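Uncharacterized protein (Bacteroides fragilis, PDB 4FR9) is of unknown function but has a beta-lactamase-inhibitor-like (BLIP-like) structure and probably belongs to the PepSY-like clan. Local coordinates at residues N71-A76 with T105-T110. Residues are numbered along the deposited sequence; the frame is centred on the assembly and turned at random.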
ATOM      1  N   ASN A  71     -11.503 -10.961  -4.079  1.00 16.78           N
ATOM      2  CA  ASN A  71     -12.664 -11.089  -3.241  1.00 17.69           C
ATOM      3  C   ASN A  71     -12.575 -10.311  -1.948  1.00 17.95           C
ATOM      4  O   ASN A  71     -13.546 -10.188  -1.235  1.00 19.61           O
ATOM      5  CB  ASN A  71     -12.942 -12.556  -2.912  1.00 18.18           C
ATOM      6  CG  ASN A  71     -13.483 -13.311  -4.068  1.00 19.32           C
ATOM      7  OD1 ASN A  71     -13.819 -12.739  -5.123  1.00 19.54           O
ATOM      8  ND2 ASN A  71     -13.691 -14.607  -3.844  1.00 24.13           N
ATOM      9  N   ASN A  72     -11.405  -9.747  -1.641  1.00 17.48           N
ATOM     10  CA  ASN A  72     -11.272  -8.858  -0.490  1.00 18.99           C
ATOM     11  C   ASN A  72     -11.525  -7.398  -0.825  1.00 17.82           C
ATOM     12  O   ASN A  72     -11.447  -6.556   0.056  1.00 20.70           O
ATOM     13  CB  ASN A  72      -9.891  -9.016   0.137  1.00 19.88           C
ATOM     14  CG  ASN A  72      -9.663 -10.405   0.675  1.00 24.52           C
ATOM     15  OD1 ASN A  72      -8.623 -11.006   0.403  1.00 31.35           O
ATOM     16  ND2 ASN A  72     -10.631 -10.921   1.417  1.00 29.45           N
ATOM     17  N   LEU A  73     -11.801  -7.096  -2.094  1.00 16.87           N
ATOM     18  CA  LEU A  73     -12.138  -5.732  -2.501  1.00 17.00           C
ATOM     19  C   LEU A  73     -13.564  -5.425  -2.091  1.00 16.56           C
ATOM     20  O   LEU A  73     -14.419  -6.320  -2.088  1.00 18.37           O
ATOM     21  CB  LEU A  73     -12.014  -5.587  -3.999  1.00 16.44           C
ATOM     22  CG  LEU A  73     -10.616  -5.749  -4.562  1.00 16.77           C
ATOM     23  CD1 LEU A  73     -10.639  -5.850  -6.087  1.00 19.17           C
ATOM     24  CD2 LEU A  73      -9.720  -4.608  -4.051  1.00 19.44           C
ATOM     25  N   PRO A  74     -13.862  -4.150  -1.796  1.00 17.12           N
ATOM     26  CA  PRO A  74     -15.258  -3.771  -1.523  1.00 17.95           C
ATOM     27  C   PRO A  74     -16.117  -4.003  -2.769  1.00 16.34           C
ATOM     28  O   PRO A  74     -15.606  -3.983  -3.902  1.00 15.90           O
ATOM     29  CB  PRO A  74     -15.188  -2.281  -1.171  1.00 22.33           C
ATOM     30  CG  PRO A  74     -13.825  -1.860  -1.379  1.00 20.84           C
ATOM     31  CD  PRO A  74     -12.943  -3.033  -1.654  1.00 17.38           C
ATOM     32  N   PRO A  75     -17.423  -4.156  -2.579  1.00 15.44           N
ATOM     33  CA  PRO A  75     -18.322  -4.439  -3.693  1.00 15.83           C
ATOM     34  C   PRO A  75     -18.151  -3.539  -4.938  1.00 15.27           C
ATOM     35  O   PRO A  75     -18.084  -4.031  -6.048  1.00 15.26           O
ATOM     36  CB  PRO A  75     -19.693  -4.330  -3.039  1.00 17.08           C
ATOM     37  CG  PRO A  75     -19.431  -4.812  -1.661  1.00 17.49           C
ATOM     38  CD  PRO A  75     -18.111  -4.249  -1.289  1.00 17.13           C
ATOM     39  N   ALA A  76     -18.108  -2.219  -4.736  1.00 15.63           N
ATOM     40  CA  ALA A  76     -18.029  -1.336  -5.892  1.00 15.70           C
ATOM     41  C   ALA A  76     -16.739  -1.537  -6.668  1.00 14.54           C
ATOM     42  O   ALA A  76     -16.689  -1.327  -7.889  1.00 15.64           O
ATOM     43  CB  ALA A  76     -18.146   0.143  -5.458  1.00 17.52           C
ATOM     44  N   THR A 105      -8.015   6.682  -0.101  1.00 16.70           N
ATOM     45  CA  THR A 105      -7.901   5.255  -0.268  1.00 17.02           C
ATOM     46  C   THR A 105      -7.807   4.950  -1.762  1.00 16.80           C
ATOM     47  O   THR A 105      -8.618   5.455  -2.548  1.00 18.44           O
ATOM     48  CB  THR A 105      -9.099   4.540   0.332  1.00 19.93           C
ATOM     49  OG1 THR A 105      -9.235   4.886   1.700  1.00 23.83           O
ATOM     50  CG2 THR A 105      -8.980   3.029   0.254  1.00 22.35           C
ATOM     51  N   GLU A 106      -6.867   4.098  -2.141  1.00 15.93           N
ATOM     52  CA  GLU A 106      -6.731   3.529  -3.508  0.50 15.66           C
ATOM     53  C   GLU A 106      -6.663   2.019  -3.336  1.00 15.04           C
ATOM     54  O   GLU A 106      -5.887   1.539  -2.513  1.00 18.55           O
ATOM     55  CB  GLU A 106      -5.413   3.934  -4.206  0.50 15.72           C
ATOM     56  CG  GLU A 106      -5.304   5.422  -4.613  0.50 14.83           C
ATOM     57  CD  GLU A 106      -3.899   5.901  -4.896  0.50 15.75           C
ATOM     58  OE1 GLU A 106      -2.931   5.168  -4.652  0.50 16.16           O
ATOM     59  OE2 GLU A 106      -3.803   7.067  -5.350  0.50 17.66           O
ATOM     60  N   PHE A 107      -7.409   1.269  -4.116  1.00 14.48           N
ATOM     61  CA  PHE A 107      -7.268  -0.192  -4.195  1.00 14.64           C
ATOM     62  C   PHE A 107      -6.489  -0.498  -5.463  1.00 14.47           C
ATOM     63  O   PHE A 107      -6.875  -0.051  -6.546  1.00 17.18           O
ATOM     64  CB  PHE A 107      -8.635  -0.843  -4.250  1.00 15.33           C
ATOM     65  CG  PHE A 107      -9.390  -0.692  -2.992  1.00 15.80           C
ATOM     66  CD1 PHE A 107      -9.218  -1.626  -1.955  1.00 17.79           C
ATOM     67  CD2 PHE A 107     -10.229   0.363  -2.779  1.00 16.60           C
ATOM     68  CE1 PHE A 107      -9.870  -1.474  -0.763  1.00 18.74           C
ATOM     69  CE2 PHE A 107     -10.898   0.515  -1.555  1.00 19.75           C
ATOM     70  CZ  PHE A 107     -10.715  -0.416  -0.566  1.00 18.98           C
ATOM     71  N   VAL A 108      -5.411  -1.272  -5.344  1.00 14.68           N
ATOM     72  CA  VAL A 108      -4.521  -1.525  -6.452  1.00 14.56           C
ATOM     73  C   VAL A 108      -4.565  -2.999  -6.789  1.00 14.72           C
ATOM     74  O   VAL A 108      -4.207  -3.842  -5.963  1.00 15.85           O
ATOM     75  CB  VAL A 108      -3.086  -1.068  -6.188  1.00 16.34           C
ATOM     76  CG1 VAL A 108      -2.275  -1.218  -7.445  1.00 18.12           C
ATOM     77  CG2 VAL A 108      -3.041   0.380  -5.685  1.00 18.53           C
ATOM     78  N   VAL A 109      -4.998  -3.287  -8.001  1.00 14.60           N
ATOM     79  CA  VAL A 109      -5.035  -4.645  -8.525  1.00 15.40           C
ATOM     80  C   VAL A 109      -3.935  -4.755  -9.581  1.00 15.83           C
ATOM     81  O   VAL A 109      -3.958  -4.008 -10.562  1.00 16.48           O
ATOM     82  CB  VAL A 109      -6.408  -4.999  -9.139  1.00 16.59           C
ATOM     83  CG1 VAL A 109      -6.428  -6.468  -9.635  1.00 18.27           C
ATOM     84  CG2 VAL A 109      -7.506  -4.769  -8.151  1.00 18.13           C
ATOM     85  N   THR A 110      -2.957  -5.639  -9.361  1.00 17.26           N
ATOM     86  CA  THR A 110      -1.889  -5.872 -10.318  1.00 18.34           C
ATOM     87  C   THR A 110      -2.283  -7.027 -11.200  1.00 17.75           C
ATOM     88  O   THR A 110      -2.571  -8.109 -10.697  1.00 20.02           O
ATOM     89  CB  THR A 110      -0.564  -6.205  -9.627  1.00 19.48           C
ATOM     90  OG1 THR A 110      -0.268  -5.207  -8.654  1.00 21.47           O
ATOM     91  CG2 THR A 110       0.544  -6.362 -10.632  1.00 22.57           C
TER
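Pro74 lies over one face of the Phe107 ring and makes a CH-pi contact with it. Its CD stands 3.8 Å from the ring centroid, 23° off the ring normal, so it sits above the face but is shifted toward the rim. The shift is toward the far end of the ring: CD is equally near CE1 and CZ of Phe107, and Pro74 CG comes within 3.5 Å of Phe107 CZ. Pro74 and Phe107 reach toward each other across the gap between loop and strand.

The remaining contacts are between apolar side chains, and Leu73 makes them with its two methyls. Leu73 CD2 reaches the near end of the same ring obliquely, 3.7 Å from Phe107 CD1, and also touches CB of Phe107. The leucine runs alongside the phenylalanine, antiparallel to it. Leu73 CD1 goes to the next inward-facing residue of the strand, lying 3.9 Å from CG2 of Val109. There, chi1 of -178° sets CG1 anti to the backbone N and CG2 anti to the carbonyl carbon, and it is CG2 that meets the leucine. No hydrogen bond joins the two segments; Phe107 and Val109 keep their backbone bonds to Phe121 and Leu119 of strand 118-121.

Strand alternation sorts the side chains: Phe107 and Val109 point toward the loop, while Val108 points away. Leu73 also touches Val94 on the neighbouring strand 90-98. Pro74 is at the N-cap position of helix 75-83, so the contact lies where the loop turns into the helix. The loop packs its apolar residues on the face of the antiparallel sheet at strands 90-98 and 105-112, and Val77 against Phe107 and Phe81 against Val109 continue the same layer from the helix, consistent with a BLIP-like, PepSY-like fold.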